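PDB 1YCO: branched-chain phosphotransacylase from Enterococcus faecalis, which probably acts as an acyltransferase of the phosphate acetyltransferase and butyryltransferase family, moving branched-chain acyl groups. Local coordinates for residues Ile32-Asn37 / Val49-Glu54. Numbering follows the deposited sequence.
Sequences IVFDTN and VHCSDE
Thr36 places OG1 between its own backbone N and carbonyl carbon (chi1 47°) and CG2 anti to the carbonyl carbon. OG1 then gives a weak hydrogen bond to Glu54, OG1 to OE1 3.3 Å. The two side chains cross at about a right angle. Thr36 CG2 packs on the backbone of the 51-53 loop, 3.3 Å from Asp53 C, and also touches Cys51 O. His50 has CG anti to its backbone N (chi1 -171°). The end of its side chain comes nearer to 32-37, and NE2 makes a weak hydrogen bond to Thr36 O, which lies near the ring plane at its edge. CD2 of the same ring touches Asp35 O.

The backbones pair as parallel strands, Phe34 beside Val49 and Asp35 beside His50. Val49 uses both backbone groups: its N reaches Val33 O (2.9 Å, poorly aligned) and its O accepts from Asp35 N. Cys51 N continues the ladder to Asp35 O; all three bonds are weak. Strand 47-50 is outermost within this chain in a five-stranded parallel sheet, and strand 29-35 separates it from strand 2-7. The contact lies at the C-terminal ends of both strands and continues into the loops that follow, residues 36-37 and 51-53. The second loop leads into helix 54-66, with Asp53 at its N-cap and Asp53 OD2 bonded to Ala55 N.

Phe34 and Val49 lie side by side and point the same way, Phe34 CD2 to Val49 CB 4.1 Å. Cys51 SG sits at the edge of the Phe34 ring and 3.9 Å from Phe34 CB. Helix 54-66 packs on this face, with Glu60 touching Phe34 and Cys51.

On the other face, Asp35 OD1 accepts from Asn37 N (3.0 Å), which meets it from above the carboxylate plane, an Asx turn just past the end of strand 29-35. Asp35 OD2 takes a weak bond from Ser10 N.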
ATOM      1  N   ILE A  32      22.860  26.842  -4.196  1.00 47.73           N
ATOM      2  CA  ILE A  32      22.685  28.117  -3.529  1.00 47.37           C
ATOM      3  C   ILE A  32      21.773  27.834  -2.344  1.00 47.68           C
ATOM      4  O   ILE A  32      20.583  27.571  -2.508  1.00 47.27           O
ATOM      5  CB  ILE A  32      22.042  29.140  -4.480  1.00 47.17           C
ATOM      6  CG1 ILE A  32      22.937  29.311  -5.702  1.00 46.38           C
ATOM      7  CG2 ILE A  32      21.847  30.476  -3.773  1.00 46.47           C
ATOM      8  CD1 ILE A  32      22.374  30.232  -6.752  1.00 48.80           C
ATOM      9  N   VAL A  33      22.345  27.883  -1.149  1.00 48.65           N
ATOM     10  CA  VAL A  33      21.611  27.591   0.068  1.00 49.65           C
ATOM     11  C   VAL A  33      21.219  28.810   0.887  1.00 49.83           C
ATOM     12  O   VAL A  33      22.027  29.715   1.090  1.00 51.11           O
ATOM     13  CB  VAL A  33      22.444  26.678   0.987  1.00 52.01           C
ATOM     14  CG1 VAL A  33      21.666  26.363   2.261  1.00 52.87           C
ATOM     15  CG2 VAL A  33      22.821  25.404   0.245  1.00 51.08           C
ATOM     16  N   PHE A  34      19.981  28.812   1.376  1.00 49.41           N
ATOM     17  CA  PHE A  34      19.472  29.899   2.206  1.00 49.26           C
ATOM     18  C   PHE A  34      19.110  29.303   3.559  1.00 49.94           C
ATOM     19  O   PHE A  34      18.480  28.251   3.622  1.00 51.80           O
ATOM     20  CB  PHE A  34      18.206  30.517   1.602  1.00 47.81           C
ATOM     21  CG  PHE A  34      18.329  30.876   0.152  1.00 46.17           C
ATOM     22  CD1 PHE A  34      18.312  29.887  -0.824  1.00 45.08           C
ATOM     23  CD2 PHE A  34      18.421  32.208  -0.240  1.00 46.82           C
ATOM     24  CE1 PHE A  34      18.380  30.216  -2.174  1.00 45.88           C
ATOM     25  CE2 PHE A  34      18.492  32.550  -1.587  1.00 46.98           C
ATOM     26  CZ  PHE A  34      18.469  31.550  -2.557  1.00 47.16           C
ATOM     27  N   ASP A  35      19.492  29.961   4.644  1.00 49.74           N
ATOM     28  CA  ASP A  35      19.166  29.426   5.960  1.00 50.61           C
ATOM     29  C   ASP A  35      19.356  30.471   7.059  1.00 49.95           C
ATOM     30  O   ASP A  35      20.148  31.405   6.923  1.00 48.77           O
ATOM     31  CB  ASP A  35      20.053  28.201   6.256  1.00 51.30           C
ATOM     32  CG  ASP A  35      19.400  27.202   7.213  1.00 52.71           C
ATOM     33  OD1 ASP A  35      18.677  27.637   8.140  1.00 53.04           O
ATOM     34  OD2 ASP A  35      19.633  25.978   7.047  1.00 51.97           O
ATOM     35  N   THR A  36      18.619  30.305   8.148  1.00 50.00           N
ATOM     36  CA  THR A  36      18.736  31.205   9.278  1.00 51.81           C
ATOM     37  C   THR A  36      19.885  30.712  10.147  1.00 51.91           C
ATOM     38  O   THR A  36      20.389  31.446  10.992  1.00 53.25           O
ATOM     39  CB  THR A  36      17.441  31.234  10.112  1.00 52.48           C
ATOM     40  OG1 THR A  36      16.997  29.890  10.350  1.00 54.74           O
ATOM     41  CG2 THR A  36      16.356  32.006   9.378  1.00 52.90           C
ATOM     42  N   ASN A  37      20.293  29.463   9.929  1.00 52.58           N
ATOM     43  CA  ASN A  37      21.392  28.848  10.681  1.00 53.46           C
ATOM     44  C   ASN A  37      22.723  29.279  10.070  1.00 53.62           C
ATOM     45  O   ASN A  37      22.795  29.554   8.874  1.00 54.61           O
ATOM     46  CB  ASN A  37      21.274  27.321  10.629  1.00 54.94           C
ATOM     47  CG  ASN A  37      22.198  26.622  11.617  1.00 56.61           C
ATOM     48  OD1 ASN A  37      22.106  26.839  12.830  1.00 57.35           O
ATOM     49  ND2 ASN A  37      23.088  25.776  11.106  1.00 57.63           N
ATOM     50  N   VAL A  49      23.846  31.848   1.947  1.00 51.60           N
ATOM     51  CA  VAL A  49      23.150  33.133   2.027  1.00 52.32           C
ATOM     52  C   VAL A  49      22.282  33.173   3.297  1.00 54.05           C
ATOM     53  O   VAL A  49      21.267  32.477   3.386  1.00 54.80           O
ATOM     54  CB  VAL A  49      22.229  33.388   0.805  1.00 50.84           C
ATOM     55  CG1 VAL A  49      21.568  34.751   0.938  1.00 47.60           C
ATOM     56  CG2 VAL A  49      23.022  33.318  -0.490  1.00 50.12           C
ATOM     57  N   HIS A  50      22.682  33.984   4.274  1.00 54.20           N
ATOM     58  CA  HIS A  50      21.935  34.099   5.526  1.00 54.97           C
ATOM     59  C   HIS A  50      20.613  34.839   5.343  1.00 55.01           C
ATOM     60  O   HIS A  50      20.471  35.663   4.434  1.00 55.41           O
ATOM     61  CB  HIS A  50      22.765  34.830   6.580  1.00 56.05           C
ATOM     62  CG  HIS A  50      22.159  34.802   7.949  1.00 56.99           C
ATOM     63  ND1 HIS A  50      22.063  35.924   8.743  1.00 57.13           N
ATOM     64  CD2 HIS A  50      21.644  33.781   8.675  1.00 57.68           C
ATOM     65  CE1 HIS A  50      21.517  35.597   9.899  1.00 57.26           C
ATOM     66  NE2 HIS A  50      21.253  34.301   9.884  1.00 58.30           N
ATOM     67  N   CYS A  51      19.654  34.542   6.218  1.00 54.65           N
ATOM     68  CA  CYS A  51      18.325  35.163   6.179  1.00 54.65           C
ATOM     69  C   CYS A  51      17.804  35.444   7.595  1.00 54.52           C
ATOM     70  O   CYS A  51      18.180  34.757   8.543  1.00 55.10           O
ATOM     71  CB  CYS A  51      17.342  34.242   5.441  1.00 55.12           C
ATOM     72  SG  CYS A  51      17.875  33.739   3.772  1.00 57.64           S
ATOM     73  N   SER A  52      16.935  36.445   7.728  1.00 54.54           N
ATOM     74  CA  SER A  52      16.361  36.839   9.024  1.00 55.64           C
ATOM     75  C   SER A  52      15.555  35.758   9.739  1.00 56.09           C
ATOM     76  O   SER A  52      15.755  35.497  10.931  1.00 54.92           O
ATOM     77  CB  SER A  52      15.449  38.060   8.857  1.00 55.12           C
ATOM     78  OG  SER A  52      16.151  39.155   8.309  1.00 57.47           O
ATOM     79  N   ASP A  53      14.622  35.161   9.001  1.00 56.19           N
ATOM     80  CA  ASP A  53      13.748  34.112   9.523  1.00 56.49           C
ATOM     81  C   ASP A  53      13.367  33.114   8.427  1.00 55.02           C
ATOM     82  O   ASP A  53      13.762  33.264   7.273  1.00 54.95           O
ATOM     83  CB  ASP A  53      12.472  34.724  10.124  1.00 58.30           C
ATOM     84  CG  ASP A  53      11.496  33.665  10.626  1.00 61.50           C
ATOM     85  OD1 ASP A  53      11.861  32.896  11.549  1.00 62.17           O
ATOM     86  OD2 ASP A  53      10.361  33.595  10.095  1.00 62.75           O
ATOM     87  N   GLU A  54      12.599  32.100   8.808  1.00 53.41           N
ATOM     88  CA  GLU A  54      12.157  31.063   7.889  1.00 52.35           C
ATOM     89  C   GLU A  54      11.344  31.638   6.732  1.00 50.60           C
ATOM     90  O   GLU A  54      11.561  31.276   5.575  1.00 50.01           O
ATOM     91  CB  GLU A  54      11.333  30.017   8.647  1.00 53.76           C
ATOM     92  CG  GLU A  54      12.122  29.298   9.745  1.00 56.96           C
ATOM     93  CD  GLU A  54      13.343  28.565   9.204  1.00 59.69           C
ATOM     94  OE1 GLU A  54      14.187  28.113  10.012  1.00 61.50           O
ATOM     95  OE2 GLU A  54      13.458  28.438   7.965  1.00 61.60           O
TER